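Local coordinates for sugar ABC transporter substrate-binding protein (Treponema pallidum subsp. pallidum, PDB 5U2P), which probably binds a small solute, perhaps a sugar, in the periplasm and delivers it to an ABC transporter for import, at residues L80-P94 with L304-R317. Sequence-based numbering, arbitrary orientation.
Sequences LADGTAPDVVEVSLP and LEVQGLAVHKKSAR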
loop_
_atom_site.group_PDB
_atom_site.type_symbol
_atom_site.label_atom_id
_atom_site.label_comp_id
_atom_site.label_asym_id
_atom_site.label_seq_id
_atom_site.Cartn_x
_atom_site.Cartn_y
_atom_site.Cartn_z
ATOM N N LEU A 80 10.506 10.650 -23.176
ATOM C CA LEU A 80 9.397 11.595 -23.091
ATOM C C LEU A 80 9.894 12.990 -23.485
ATOM O O LEU A 80 9.230 13.715 -24.226
ATOM C CB LEU A 80 8.796 11.609 -21.681
ATOM C CG LEU A 80 7.961 10.349 -21.324
ATOM C CD1 LEU A 80 7.582 10.337 -19.857
ATOM C CD2 LEU A 80 6.713 10.231 -22.181
ATOM N N ALA A 81 11.080 13.321 -23.002
ATOM C CA ALA A 81 11.699 14.628 -23.239
ATOM C C ALA A 81 11.983 14.878 -24.716
ATOM O O ALA A 81 11.719 15.974 -25.212
ATOM C CB ALA A 81 12.971 14.744 -22.451
ATOM N N ASP A 82 12.511 13.877 -25.421
ATOM C CA ASP A 82 12.789 14.041 -26.849
ATOM C C ASP A 82 11.619 13.620 -27.748
ATOM O O ASP A 82 11.713 13.705 -28.973
ATOM C CB ASP A 82 14.059 13.274 -27.249
ATOM C CG ASP A 82 13.931 11.771 -27.106
ATOM O OD1 ASP A 82 12.806 11.246 -27.023
ATOM O OD2 ASP A 82 14.985 11.102 -27.103
ATOM N N GLY A 83 10.529 13.162 -27.139
ATOM C CA GLY A 83 9.287 12.919 -27.850
ATOM C C GLY A 83 9.246 11.610 -28.613
ATOM O O GLY A 83 8.318 11.357 -29.380
ATOM N N THR A 84 10.239 10.759 -28.389
ATOM C CA THR A 84 10.321 9.493 -29.107
ATOM C C THR A 84 9.696 8.331 -28.326
ATOM O O THR A 84 9.723 7.189 -28.793
ATOM C CB THR A 84 11.782 9.139 -29.430
ATOM O OG1 THR A 84 12.482 8.836 -28.220
ATOM C CG2 THR A 84 12.467 10.306 -30.140
ATOM N N ALA A 85 9.136 8.621 -27.152
ATOM C CA ALA A 85 8.592 7.575 -26.280
ATOM C C ALA A 85 7.547 6.756 -27.015
ATOM O O ALA A 85 6.819 7.302 -27.854
ATOM C CB ALA A 85 7.975 8.174 -25.024
ATOM N N PRO A 86 7.466 5.455 -26.697
ATOM C CA PRO A 86 6.410 4.595 -27.262
ATOM C C PRO A 86 4.986 5.041 -26.912
ATOM O O PRO A 86 4.793 5.892 -26.051
ATOM C CB PRO A 86 6.731 3.229 -26.653
ATOM C CG PRO A 86 8.202 3.251 -26.556
ATOM C CD PRO A 86 8.507 4.639 -26.046
ATOM N N ASP A 87 3.997 4.465 -27.593
ATOM C CA ASP A 87 2.602 4.887 -27.430
ATOM C C ASP A 87 2.067 4.584 -26.020
ATOM O O ASP A 87 1.270 5.349 -25.466
ATOM C CB ASP A 87 1.696 4.200 -28.457
ATOM C CG ASP A 87 2.182 4.349 -29.893
ATOM O OD1 ASP A 87 2.589 5.452 -30.304
ATOM O OD2 ASP A 87 2.123 3.339 -30.630
ATOM N N VAL A 88 2.468 3.437 -25.484
ATOM C CA VAL A 88 2.094 2.993 -24.147
ATOM C C VAL A 88 3.365 2.782 -23.336
ATOM O O VAL A 88 4.296 2.140 -23.817
ATOM C CB VAL A 88 1.263 1.704 -24.191
ATOM C CG1 VAL A 88 0.999 1.163 -22.781
ATOM C CG2 VAL A 88 -0.035 1.982 -24.921
ATOM N N VAL A 89 3.411 3.336 -22.123
ATOM C CA VAL A 89 4.607 3.230 -21.288
ATOM C C VAL A 89 4.234 2.788 -19.882
ATOM O O VAL A 89 3.223 3.227 -19.313
ATOM C CB VAL A 89 5.412 4.567 -21.267
ATOM C CG1 VAL A 89 5.875 4.905 -22.670
ATOM C CG2 VAL A 89 4.594 5.721 -20.682
ATOM N N GLU A 90 5.050 1.901 -19.320
ATOM C CA GLU A 90 4.922 1.532 -17.922
ATOM C C GLU A 90 5.268 2.725 -17.028
ATOM O O GLU A 90 6.230 3.450 -17.289
ATOM C CB GLU A 90 5.819 0.329 -17.571
ATOM C CG GLU A 90 5.681 -0.049 -16.110
ATOM C CD GLU A 90 6.576 -1.179 -15.661
ATOM O OE1 GLU A 90 7.248 -1.800 -16.505
ATOM O OE2 GLU A 90 6.594 -1.445 -14.440
ATOM N N VAL A 91 4.464 2.934 -15.990
ATOM C CA VAL A 91 4.722 3.983 -15.016
ATOM C C VAL A 91 4.560 3.438 -13.615
ATOM O O VAL A 91 3.861 2.463 -13.390
ATOM C CB VAL A 91 3.777 5.206 -15.199
ATOM C CG1 VAL A 91 4.038 5.891 -16.549
ATOM C CG2 VAL A 91 2.317 4.788 -15.074
ATOM N N SER A 92 5.234 4.092 -12.673
ATOM C CA SER A 92 5.080 3.811 -11.259
ATOM C C SER A 92 4.025 4.727 -10.652
ATOM O O SER A 92 4.169 5.952 -10.642
ATOM C CB SER A 92 6.415 3.987 -10.530
ATOM O OG SER A 92 7.342 2.983 -10.925
ATOM N N LEU A 93 2.956 4.113 -10.170
ATOM C CA LEU A 93 1.890 4.815 -9.474
ATOM C C LEU A 93 2.235 4.827 -7.991
ATOM O O LEU A 93 2.927 3.927 -7.529
ATOM C CB LEU A 93 0.544 4.122 -9.719
ATOM C CG LEU A 93 0.128 4.150 -11.201
ATOM C CD1 LEU A 93 -0.968 3.125 -11.492
ATOM C CD2 LEU A 93 -0.321 5.543 -11.629
ATOM N N PRO A 94 1.757 5.837 -7.239
ATOM C CA PRO A 94 0.925 6.943 -7.728
ATOM C C PRO A 94 1.713 8.146 -8.245
ATOM O O PRO A 94 1.130 9.022 -8.893
ATOM C CB PRO A 94 0.108 7.329 -6.491
ATOM C CG PRO A 94 1.006 7.000 -5.338
ATOM C CD PRO A 94 1.817 5.795 -5.765
ATOM N N LEU A 304 -0.003 1.723 -2.239
ATOM C CA LEU A 304 -0.611 1.803 -3.570
ATOM C C LEU A 304 0.461 2.057 -4.628
ATOM O O LEU A 304 0.165 2.520 -5.738
ATOM C CB LEU A 304 -1.700 2.886 -3.590
ATOM C CG LEU A 304 -2.764 2.795 -2.481
ATOM C CD1 LEU A 304 -3.814 3.910 -2.590
ATOM C CD2 LEU A 304 -3.445 1.423 -2.486
ATOM N N GLU A 305 1.700 1.712 -4.295
ATOM C CA GLU A 305 2.827 1.872 -5.201
ATOM C C GLU A 305 2.842 0.737 -6.217
ATOM O O GLU A 305 3.744 -0.094 -6.219
ATOM C CB GLU A 305 4.144 1.914 -4.421
ATOM C CG GLU A 305 4.246 3.120 -3.444
ATOM C CD GLU A 305 4.756 4.382 -4.097
ATOM O OE1 GLU A 305 5.382 4.277 -5.174
ATOM O OE2 GLU A 305 4.517 5.480 -3.544
ATOM N N VAL A 306 1.825 0.728 -7.065
ATOM C CA VAL A 306 1.633 -0.289 -8.084
ATOM C C VAL A 306 2.145 0.178 -9.443
ATOM O O VAL A 306 2.424 1.357 -9.645
ATOM C CB VAL A 306 0.145 -0.680 -8.194
ATOM C CG1 VAL A 306 -0.397 -1.197 -6.825
ATOM C CG2 VAL A 306 -0.712 0.477 -8.720
ATOM N N GLN A 307 2.305 -0.770 -10.360
ATOM C CA GLN A 307 2.682 -0.438 -11.720
ATOM C C GLN A 307 1.444 -0.182 -12.568
ATOM O O GLN A 307 0.357 -0.691 -12.279
ATOM C CB GLN A 307 3.530 -1.558 -12.328
ATOM C CG GLN A 307 4.880 -1.749 -11.622
ATOM C CD GLN A 307 5.655 -0.435 -11.413
ATOM O OE1 GLN A 307 5.858 0.022 -10.276
ATOM N NE2 GLN A 307 6.094 0.167 -12.508
ATOM N N GLY A 308 1.622 0.595 -13.633
ATOM C CA GLY A 308 0.534 0.875 -14.549
ATOM C C GLY A 308 1.021 1.155 -15.951
ATOM O O GLY A 308 2.215 1.317 -16.181
ATOM N N LEU A 309 0.082 1.203 -16.882
ATOM C CA LEU A 309 0.362 1.471 -18.284
ATOM C C LEU A 309 -0.296 2.800 -18.627
ATOM O O LEU A 309 -1.517 2.917 -18.547
ATOM C CB LEU A 309 -0.183 0.355 -19.183
ATOM C CG LEU A 309 0.384 -1.030 -18.967
ATOM C CD1 LEU A 309 -0.409 -2.034 -19.822
ATOM C CD2 LEU A 309 1.846 -1.061 -19.329
ATOM N N ALA A 310 0.508 3.797 -18.979
ATOM C CA ALA A 310 -0.007 5.095 -19.411
ATOM C C ALA A 310 0.093 5.254 -20.919
ATOM O O ALA A 310 0.909 4.596 -21.562
ATOM C CB ALA A 310 0.757 6.235 -18.721
ATOM N N VAL A 311 -0.710 6.169 -21.461
ATOM C CA VAL A 311 -0.651 6.538 -22.880
ATOM C C VAL A 311 0.128 7.844 -23.068
ATOM O O VAL A 311 -0.159 8.850 -22.424
ATOM C CB VAL A 311 -2.057 6.691 -23.480
ATOM C CG1 VAL A 311 -1.988 7.013 -24.985
ATOM C CG2 VAL A 311 -2.859 5.407 -23.282
ATOM N N HIS A 312 1.136 7.783 -23.933
ATOM C CA HIS A 312 1.924 8.955 -24.317
ATOM C C HIS A 312 1.060 9.953 -25.079
ATOM O O HIS A 312 0.543 9.656 -26.153
ATOM C CB HIS A 312 3.099 8.509 -25.171
ATOM C CG HIS A 312 4.046 9.610 -25.550
ATOM N ND1 HIS A 312 4.785 9.573 -26.714
ATOM C CD2 HIS A 312 4.404 10.751 -24.913
ATOM C CE1 HIS A 312 5.544 10.652 -26.787
ATOM N NE2 HIS A 312 5.331 11.386 -25.708
ATOM N N LYS A 313 0.924 11.131 -24.493
ATOM C CA LYS A 313 0.031 12.186 -24.961
ATOM C C LYS A 313 0.343 12.630 -26.379
ATOM O O LYS A 313 -0.566 12.938 -27.149
ATOM C CB LYS A 313 0.135 13.384 -24.009
ATOM C CG LYS A 313 -0.929 14.431 -24.196
ATOM C CD LYS A 313 -0.887 15.479 -23.082
ATOM C CE LYS A 313 -2.025 16.474 -23.243
ATOM N NZ LYS A 313 -2.086 17.448 -22.131
ATOM N N LYS A 314 1.629 12.668 -26.719
ATOM C CA LYS A 314 2.060 13.145 -28.039
ATOM C C LYS A 314 2.055 12.033 -29.084
ATOM O O LYS A 314 2.434 12.258 -30.228
ATOM C CB LYS A 314 3.452 13.778 -27.940
ATOM C CG LYS A 314 3.498 14.987 -26.998
ATOM C CD LYS A 314 4.874 15.653 -26.932
ATOM C CE LYS A 314 5.077 16.381 -25.595
ATOM N NZ LYS A 314 6.452 16.937 -25.420
ATOM N N SER A 315 1.613 10.836 -28.703
ATOM C CA SER A 315 1.489 9.745 -29.660
ATOM C C SER A 315 0.547 10.086 -30.817
ATOM O O SER A 315 -0.486 10.742 -30.629
ATOM C CB SER A 315 0.984 8.484 -28.969
ATOM O OG SER A 315 0.616 7.511 -29.920
ATOM N N ALA A 316 0.893 9.622 -32.008
ATOM C CA ALA A 316 0.010 9.764 -33.158
ATOM C C ALA A 316 -1.077 8.681 -33.155
ATOM O O ALA A 316 -1.923 8.642 -34.044
ATOM C CB ALA A 316 0.812 9.701 -34.448
ATOM N N ARG A 317 -1.047 7.811 -32.151
ATOM C CA ARG A 317 -1.950 6.657 -32.068
ATOM C C ARG A 317 -2.694 6.619 -30.722
ATOM O O ARG A 317 -3.009 5.541 -30.215
ATOM C CB ARG A 317 -1.178 5.348 -32.239
ATOM C CG ARG A 317 -0.328 5.216 -33.490
ATOM C CD ARG A 317 0.858 4.318 -33.162
ATOM N NE ARG A 317 1.508 3.731 -34.326
ATOM C CZ ARG A 317 2.632 3.022 -34.265
ATOM N NH1 ARG A 317 3.230 2.817 -33.098
ATOM N NH2 ARG A 317 3.164 2.518 -35.367
HETATM O O HOH W 1 6.810 13.640 -25.408
HETATM O O HOH W 2 4.281 7.505 -29.109
HETATM O O HOH W 3 5.148 6.105 -7.327
#
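Strands 88-92 and 307-311 run antiparallel, V89 facing A310 and V91 facing G308 as hydrogen-bonded pairs, and L93 N carries the pairing one step further to V306 O at 2.9 Å. On one face of the sheet V91 CG1 meets A310 CB at 3.9 Å, and V89 packs on Y72 and L76 of helix 72-81. On the other, V88 CG1 rests on L309 CB, with helix 318-329 packed over V88, L309 and V311. Also on this face, Q307, bent at chi2 (-49°), swings its amide across to E90, where NE2 donates to OE2 at 2.6 Å on the anti side of a carboxylate turned 71° from the amide plane; H42 grips the same oxygen. Strand 88-92 is the middle one of the five-stranded mixed sheet of one lobe, with 307-311 between it and 131-132, an arrangement known from periplasmic solute-binding proteins: after 131-132 the chain crosses to the other lobe, and it comes back as 307-311. With CG anti to the backbone N (chi1 -176°), the H312 ring lies against L80 and A85. A85 CB sits over one ring face, L80 CD2 lies 3.6 Å from H312 CD2, and water 1 links H312 NE2 to L80 O. Both carboxylate oxygens of D87 are held: R317 NH1 reaches OD2 at 2.8 Å in a salt bridge through the syn lone pair, while S315 OG donates to OD1 from above the carboxylate plane.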